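Local coordinates for PfhB2 (Pasteurella multocida, PDB 6U8T), which probably acts as a cysteine protease of the papain-like clan CA, forming the YopT-like domain of a bacterial toxin, at residues Y16-E22 against F175-F179; A43-A47 against W101-V107. The protein carries 1 engineered substitution. All coordinates share one frame. Numbering follows the deposited sequence.

In the fold
Leaving strand 11-15, the chain passes through residues 16-22 into the long helix 20-51, which both contacts share. Contact 1 closes a loop of 152 residues by joining the start of this helix to the turn between strands 171-176 and 180-184. Contact 2 is nested within that loop: further along the same helix, 43-47 packs on the end of helix 91-104, closing 53 residues that contain no strand. The two contacts lie on opposite sides of the chain's centre, their own centres about 43 Å apart. The dimer brings their elements together, since Trp45 of one subunit stacks on Phe175 of the other, joining helix 20-51 of one chain to the four-stranded sheet of the other.

Contact 1 (Y16-E22 against F175-F179); sequences YAQSKGE and FDPNF
Asn178 O receives two hydrogen bonds at the start of helix 20-51, from Ser19 OG (2.9 Å) and Gly21 N (3.0 Å). Ser19, the N-cap, is in the t rotamer, and its OG accepts from Glu22 N at 3.1 Å; the helix begins at Lys20, and strand 171-176 ends at Asp176. The CA atoms of Gly21 and Asn178 are 4.4 Å apart, those of Ser19 and Phe179 5.4 Å. Tyr16 N donates almost linearly to Phe179 O at 3.0 Å, and a water bridges Phe179 O to Tyr16 O. Asn178 N donates to Asp176 OD1 (3.0 Å), an Asx turn. Asp176 also bonds His161 and Tyr204; with Cys42 of the second subunit packed on Pro177, this is consistent with a Cys-His-Asp protease site shared between chains. Tyr16 (chi1 m) lays one ring face against Pro177 O, 3.2 Å from its CE1, and its OH lies 3.4 Å from Phe175 CZ. Gly21 CA lies 3.6 Å from Phe179 CZ, so close that a CB there would clash.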
loop_
_atom_site.group_PDB
_atom_site.type_symbol
_atom_site.label_atom_id
_atom_site.label_comp_id
_atom_site.label_asym_id
_atom_site.label_seq_id
_atom_site.Cartn_x
_atom_site.Cartn_y
_atom_site.Cartn_z
ATOM N N TYR C 16 10.591 7.470 20.939
ATOM C CA TYR C 16 9.425 6.695 21.433
ATOM C C TYR C 16 9.929 5.328 21.897
ATOM O O TYR C 16 10.629 4.637 21.133
ATOM C CB TYR C 16 8.339 6.503 20.372
ATOM C CG TYR C 16 7.381 7.654 20.177
ATOM C CD1 TYR C 16 7.686 8.679 19.307
ATOM C CD2 TYR C 16 6.123 7.658 20.755
ATOM C CE1 TYR C 16 6.802 9.716 19.072
ATOM C CE2 TYR C 16 5.218 8.674 20.516
ATOM C CZ TYR C 16 5.557 9.718 19.671
ATOM O OH TYR C 16 4.685 10.741 19.407
ATOM N N ALA C 17 9.552 4.942 23.116
ATOM C CA ALA C 17 9.892 3.641 23.727
ATOM C C ALA C 17 9.369 2.531 22.811
ATOM O O ALA C 17 10.101 1.575 22.549
ATOM C CB ALA C 17 9.305 3.572 25.117
ATOM N N GLN C 18 8.140 2.676 22.321
ATOM C CA GLN C 18 7.517 1.728 21.366
ATOM C C GLN C 18 7.397 2.462 20.029
ATOM O O GLN C 18 6.548 3.397 19.920
ATOM C CB GLN C 18 6.139 1.278 21.857
ATOM C CG GLN C 18 6.082 0.896 23.329
ATOM C CD GLN C 18 6.265 -0.585 23.549
ATOM O OE1 GLN C 18 6.876 -1.295 22.741
ATOM N NE2 GLN C 18 5.708 -1.059 24.650
ATOM N N SER C 19 8.249 2.097 19.079
ATOM C CA SER C 19 8.334 2.741 17.751
ATOM C C SER C 19 7.212 2.165 16.887
ATOM O O SER C 19 7.286 0.959 16.531
ATOM C CB SER C 19 9.689 2.514 17.163
ATOM O OG SER C 19 9.742 2.950 15.820
ATOM N N LYS C 20 6.189 2.954 16.578
ATOM C CA LYS C 20 5.172 2.547 15.566
ATOM C C LYS C 20 5.827 2.403 14.179
ATOM O O LYS C 20 5.304 1.590 13.379
ATOM C CB LYS C 20 3.973 3.495 15.591
ATOM C CG LYS C 20 3.218 3.490 16.909
ATOM C CD LYS C 20 2.770 2.110 17.312
ATOM C CE LYS C 20 1.617 2.169 18.277
ATOM N NZ LYS C 20 1.056 0.825 18.495
ATOM N N GLY C 21 6.956 3.081 13.955
ATOM C CA GLY C 21 7.782 2.928 12.745
ATOM C C GLY C 21 8.361 1.526 12.611
ATOM O O GLY C 21 8.378 1.010 11.493
ATOM N N GLU C 22 8.846 0.922 13.697
ATOM C CA GLU C 22 9.417 -0.463 13.661
ATOM C C GLU C 22 8.317 -1.468 13.334
ATOM O O GLU C 22 8.556 -2.359 12.502
ATOM C CB GLU C 22 10.134 -0.817 14.976
ATOM C CG GLU C 22 11.462 -0.100 15.138
ATOM C CD GLU C 22 12.396 -0.164 13.936
ATOM O OE1 GLU C 22 12.592 -1.273 13.395
ATOM O OE2 GLU C 22 12.936 0.900 13.531
ATOM N N PHE C 175 9.893 16.062 13.384
ATOM C CA PHE C 175 9.147 15.201 14.331
ATOM C C PHE C 175 8.361 14.165 13.541
ATOM O O PHE C 175 7.558 14.539 12.661
ATOM C CB PHE C 175 8.247 16.028 15.256
ATOM C CG PHE C 175 7.369 15.176 16.136
ATOM C CD1 PHE C 175 7.885 14.514 17.241
ATOM C CD2 PHE C 175 6.026 14.996 15.828
ATOM C CE1 PHE C 175 7.078 13.704 18.023
ATOM C CE2 PHE C 175 5.224 14.188 16.624
ATOM C CZ PHE C 175 5.746 13.554 17.722
ATOM N N ASP C 176 8.613 12.898 13.852
ATOM C CA ASP C 176 7.903 11.727 13.280
ATOM C C ASP C 176 7.303 10.920 14.427
ATOM O O ASP C 176 8.019 10.260 15.170
ATOM C CB ASP C 176 8.857 10.899 12.429
ATOM C CG ASP C 176 8.165 9.789 11.669
ATOM O OD1 ASP C 176 7.017 9.455 12.043
ATOM O OD2 ASP C 176 8.745 9.320 10.687
ATOM N N PRO C 177 5.970 10.960 14.609
ATOM C CA PRO C 177 5.316 10.270 15.713
ATOM C C PRO C 177 5.594 8.757 15.749
ATOM O O PRO C 177 5.243 8.148 16.738
ATOM C CB PRO C 177 3.813 10.480 15.502
ATOM C CG PRO C 177 3.660 11.436 14.359
ATOM C CD PRO C 177 5.028 11.690 13.766
ATOM N N ASN C 178 6.177 8.217 14.669
ATOM C CA ASN C 178 6.577 6.787 14.530
ATOM C C ASN C 178 7.973 6.558 15.140
ATOM O O ASN C 178 8.339 5.377 15.279
ATOM C CB ASN C 178 6.632 6.335 13.067
ATOM C CG ASN C 178 5.303 5.847 12.533
ATOM O OD1 ASN C 178 4.290 5.893 13.250
ATOM N ND2 ASN C 178 5.300 5.403 11.274
ATOM N N PHE C 179 8.745 7.618 15.403
ATOM C CA PHE C 179 10.155 7.507 15.875
ATOM C C PHE C 179 10.452 8.507 16.996
ATOM O O PHE C 179 10.917 8.077 18.062
ATOM C CB PHE C 179 11.129 7.675 14.708
ATOM C CG PHE C 179 10.994 6.619 13.649
ATOM C CD1 PHE C 179 11.488 5.345 13.839
ATOM C CD2 PHE C 179 10.397 6.913 12.444
ATOM C CE1 PHE C 179 11.386 4.381 12.851
ATOM C CE2 PHE C 179 10.272 5.949 11.450
ATOM C CZ PHE C 179 10.759 4.679 11.662
HETATM O O HOH W 1 11.579 5.206 18.145
#

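Contact 2 (A43-A47 against W101-V107); sequences AHWIA and WLQEQGV
Trp101 overlaps the ring of His44, its CZ2 lying over one imidazole face 3.3 Å from His44 NE2. The centroids of the imidazole and the six-membered indole ring are 4.2 Å apart, with planes inclined at 36°, an oblique aromatic pair. Trp101 takes chi1 t and chi2 near 87°, which carries the indole across to helix 20-51; His44 takes chi1 m, and its NE2 and ND1 bond Ser77 OG and Ser40 O. The edge of the indole meets Ala43 O, 3.5 Å from CZ3, and the same CZ3 lies 3.8 Å from Ala43 CB and 4.0 Å from Ala47 CB. The CZ3 corner of the indole thus fits against the small side chains of Ala43 and Ala47.

Beside it, Leu102 (chi1 m, chi2 t) brings CD2 to 3.3 Å from Ala43 O and 4.3 Å from Ile46 CG2. The two backbones are nearest at Ala47 and Val107, whose CA atoms are 6.1 Å apart. There Val107 CG2 lies 3.7 Å from Ala47 CA and Val107 CG1 4.1 Å from Ile46 CG2. Val107 reaches this place because helix 91-104 ends in a Schellman motif: Gly106 has phi 93°, Val107 N bonds Leu102 O at 2.9 Å and Gly106 N bonds Gln103 O at 2.8 Å.

This is apolar helix packing within the helical part of the domain. Leu81 of helix 72-87 covers Ala43, His44 and Trp101, Lys151 of strand 147-155 touches Ile46 and Leu102, and Tyr219 of the second subunit packs on Leu102 and Val107.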
loop_
_atom_site.group_PDB
_atom_site.type_symbol
_atom_site.label_atom_id
_atom_site.label_comp_id
_atom_site.label_asym_id
_atom_site.label_seq_id
_atom_site.Cartn_x
_atom_site.Cartn_y
_atom_site.Cartn_z
ATOM N N ALA C 43 0.871 -19.162 -9.627
ATOM C CA ALA C 43 1.615 -19.901 -10.664
ATOM C C ALA C 43 1.303 -21.385 -10.523
ATOM O O ALA C 43 1.005 -22.038 -11.532
ATOM C CB ALA C 43 3.104 -19.645 -10.564
ATOM N N HIS C 44 1.391 -21.923 -9.304
ATOM C CA HIS C 44 1.160 -23.392 -9.075
ATOM C C HIS C 44 -0.282 -23.740 -9.415
ATOM O O HIS C 44 -0.476 -24.752 -10.080
ATOM C CB HIS C 44 1.527 -23.796 -7.656
ATOM C CG HIS C 44 2.986 -23.983 -7.448
ATOM N ND1 HIS C 44 3.883 -22.913 -7.335
ATOM C CD2 HIS C 44 3.695 -25.121 -7.257
ATOM C CE1 HIS C 44 5.090 -23.402 -7.109
ATOM N NE2 HIS C 44 4.992 -24.765 -7.081
ATOM N N TRP C 45 -1.239 -22.944 -8.969
ATOM C CA TRP C 45 -2.671 -23.122 -9.262
ATOM C C TRP C 45 -2.892 -23.154 -10.794
ATOM O O TRP C 45 -3.598 -24.004 -11.280
ATOM C CB TRP C 45 -3.469 -22.001 -8.603
ATOM C CG TRP C 45 -4.954 -22.185 -8.686
ATOM C CD1 TRP C 45 -5.750 -22.871 -7.812
ATOM C CD2 TRP C 45 -5.834 -21.642 -9.689
ATOM N NE1 TRP C 45 -7.063 -22.769 -8.196
ATOM C CE2 TRP C 45 -7.147 -22.031 -9.336
ATOM C CE3 TRP C 45 -5.640 -20.840 -10.836
ATOM C CZ2 TRP C 45 -8.264 -21.649 -10.073
ATOM C CZ3 TRP C 45 -6.752 -20.451 -11.557
ATOM C CH2 TRP C 45 -8.041 -20.864 -11.191
ATOM N N ILE C 46 -2.262 -22.228 -11.525
ATOM C CA ILE C 46 -2.437 -22.163 -13.000
ATOM C C ILE C 46 -1.888 -23.465 -13.614
ATOM O O ILE C 46 -2.622 -24.102 -14.376
ATOM C CB ILE C 46 -1.807 -20.892 -13.593
ATOM C CG1 ILE C 46 -2.601 -19.665 -13.175
ATOM C CG2 ILE C 46 -1.721 -20.986 -15.092
ATOM C CD1 ILE C 46 -1.963 -18.359 -13.604
ATOM N N ALA C 47 -0.666 -23.863 -13.258
ATOM C CA ALA C 47 -0.025 -25.116 -13.737
ATOM C C ALA C 47 -0.898 -26.317 -13.411
ATOM O O ALA C 47 -0.976 -27.218 -14.223
ATOM C CB ALA C 47 1.356 -25.299 -13.168
ATOM N N TRP C 101 9.130 -20.488 -15.099
ATOM C CA TRP C 101 8.626 -21.622 -14.277
ATOM C C TRP C 101 7.348 -22.186 -14.911
ATOM O O TRP C 101 7.255 -23.421 -15.060
ATOM C CB TRP C 101 8.391 -21.201 -12.822
ATOM C CG TRP C 101 8.024 -22.340 -11.932
ATOM C CD1 TRP C 101 8.893 -23.163 -11.273
ATOM C CD2 TRP C 101 6.700 -22.828 -11.642
ATOM N NE1 TRP C 101 8.205 -24.133 -10.595
ATOM C CE2 TRP C 101 6.855 -23.942 -10.789
ATOM C CE3 TRP C 101 5.415 -22.444 -12.018
ATOM C CZ2 TRP C 101 5.774 -24.632 -10.255
ATOM C CZ3 TRP C 101 4.341 -23.145 -11.516
ATOM C CH2 TRP C 101 4.522 -24.238 -10.655
ATOM N N LEU C 102 6.423 -21.318 -15.305
ATOM C CA LEU C 102 5.121 -21.725 -15.893
ATOM C C LEU C 102 5.362 -22.490 -17.197
ATOM O O LEU C 102 4.700 -23.518 -17.402
ATOM C CB LEU C 102 4.226 -20.506 -16.080
ATOM C CG LEU C 102 3.536 -20.030 -14.799
ATOM C CD1 LEU C 102 2.930 -18.654 -14.993
ATOM C CD2 LEU C 102 2.472 -21.019 -14.338
ATOM N N GLN C 103 6.331 -22.072 -18.014
ATOM C CA GLN C 103 6.624 -22.745 -19.307
ATOM C C GLN C 103 7.297 -24.088 -19.044
ATOM O O GLN C 103 6.888 -25.085 -19.678
ATOM C CB GLN C 103 7.401 -21.806 -20.222
ATOM C CG GLN C 103 6.502 -20.723 -20.817
ATOM C CD GLN C 103 7.237 -19.766 -21.725
ATOM O OE1 GLN C 103 7.676 -20.119 -22.816
ATOM N NE2 GLN C 103 7.377 -18.530 -21.293
ATOM N N GLU C 104 8.218 -24.140 -18.077
ATOM C CA GLU C 104 8.820 -25.400 -17.565
ATOM C C GLU C 104 7.738 -26.411 -17.153
ATOM O O GLU C 104 7.954 -27.590 -17.319
ATOM C CB GLU C 104 9.776 -25.077 -16.430
ATOM C CG GLU C 104 11.097 -24.583 -16.941
ATOM C CD GLU C 104 12.139 -24.297 -15.886
ATOM O OE1 GLU C 104 11.761 -24.187 -14.697
ATOM O OE2 GLU C 104 13.322 -24.188 -16.278
ATOM N N GLN C 105 6.604 -25.971 -16.634
ATOM C CA GLN C 105 5.517 -26.880 -16.180
ATOM C C GLN C 105 4.554 -27.166 -17.330
ATOM O O GLN C 105 3.566 -27.846 -17.076
ATOM C CB GLN C 105 4.683 -26.280 -15.050
ATOM C CG GLN C 105 5.492 -25.733 -13.883
ATOM C CD GLN C 105 6.442 -26.737 -13.290
ATOM O OE1 GLN C 105 6.041 -27.814 -12.874
ATOM N NE2 GLN C 105 7.706 -26.353 -13.203
ATOM N N GLY C 106 4.811 -26.638 -18.527
ATOM C CA GLY C 106 4.001 -26.966 -19.708
ATOM C C GLY C 106 2.873 -25.976 -19.928
ATOM O O GLY C 106 2.079 -26.233 -20.839
ATOM N N VAL C 107 2.828 -24.864 -19.189
ATOM C CA VAL C 107 1.820 -23.779 -19.381
ATOM C C VAL C 107 2.283 -22.897 -20.542
ATOM O O VAL C 107 3.472 -22.518 -20.568
ATOM C CB VAL C 107 1.632 -22.929 -18.107
ATOM C CG1 VAL C 107 0.596 -21.848 -18.331
ATOM C CG2 VAL C 107 1.257 -23.788 -16.908
#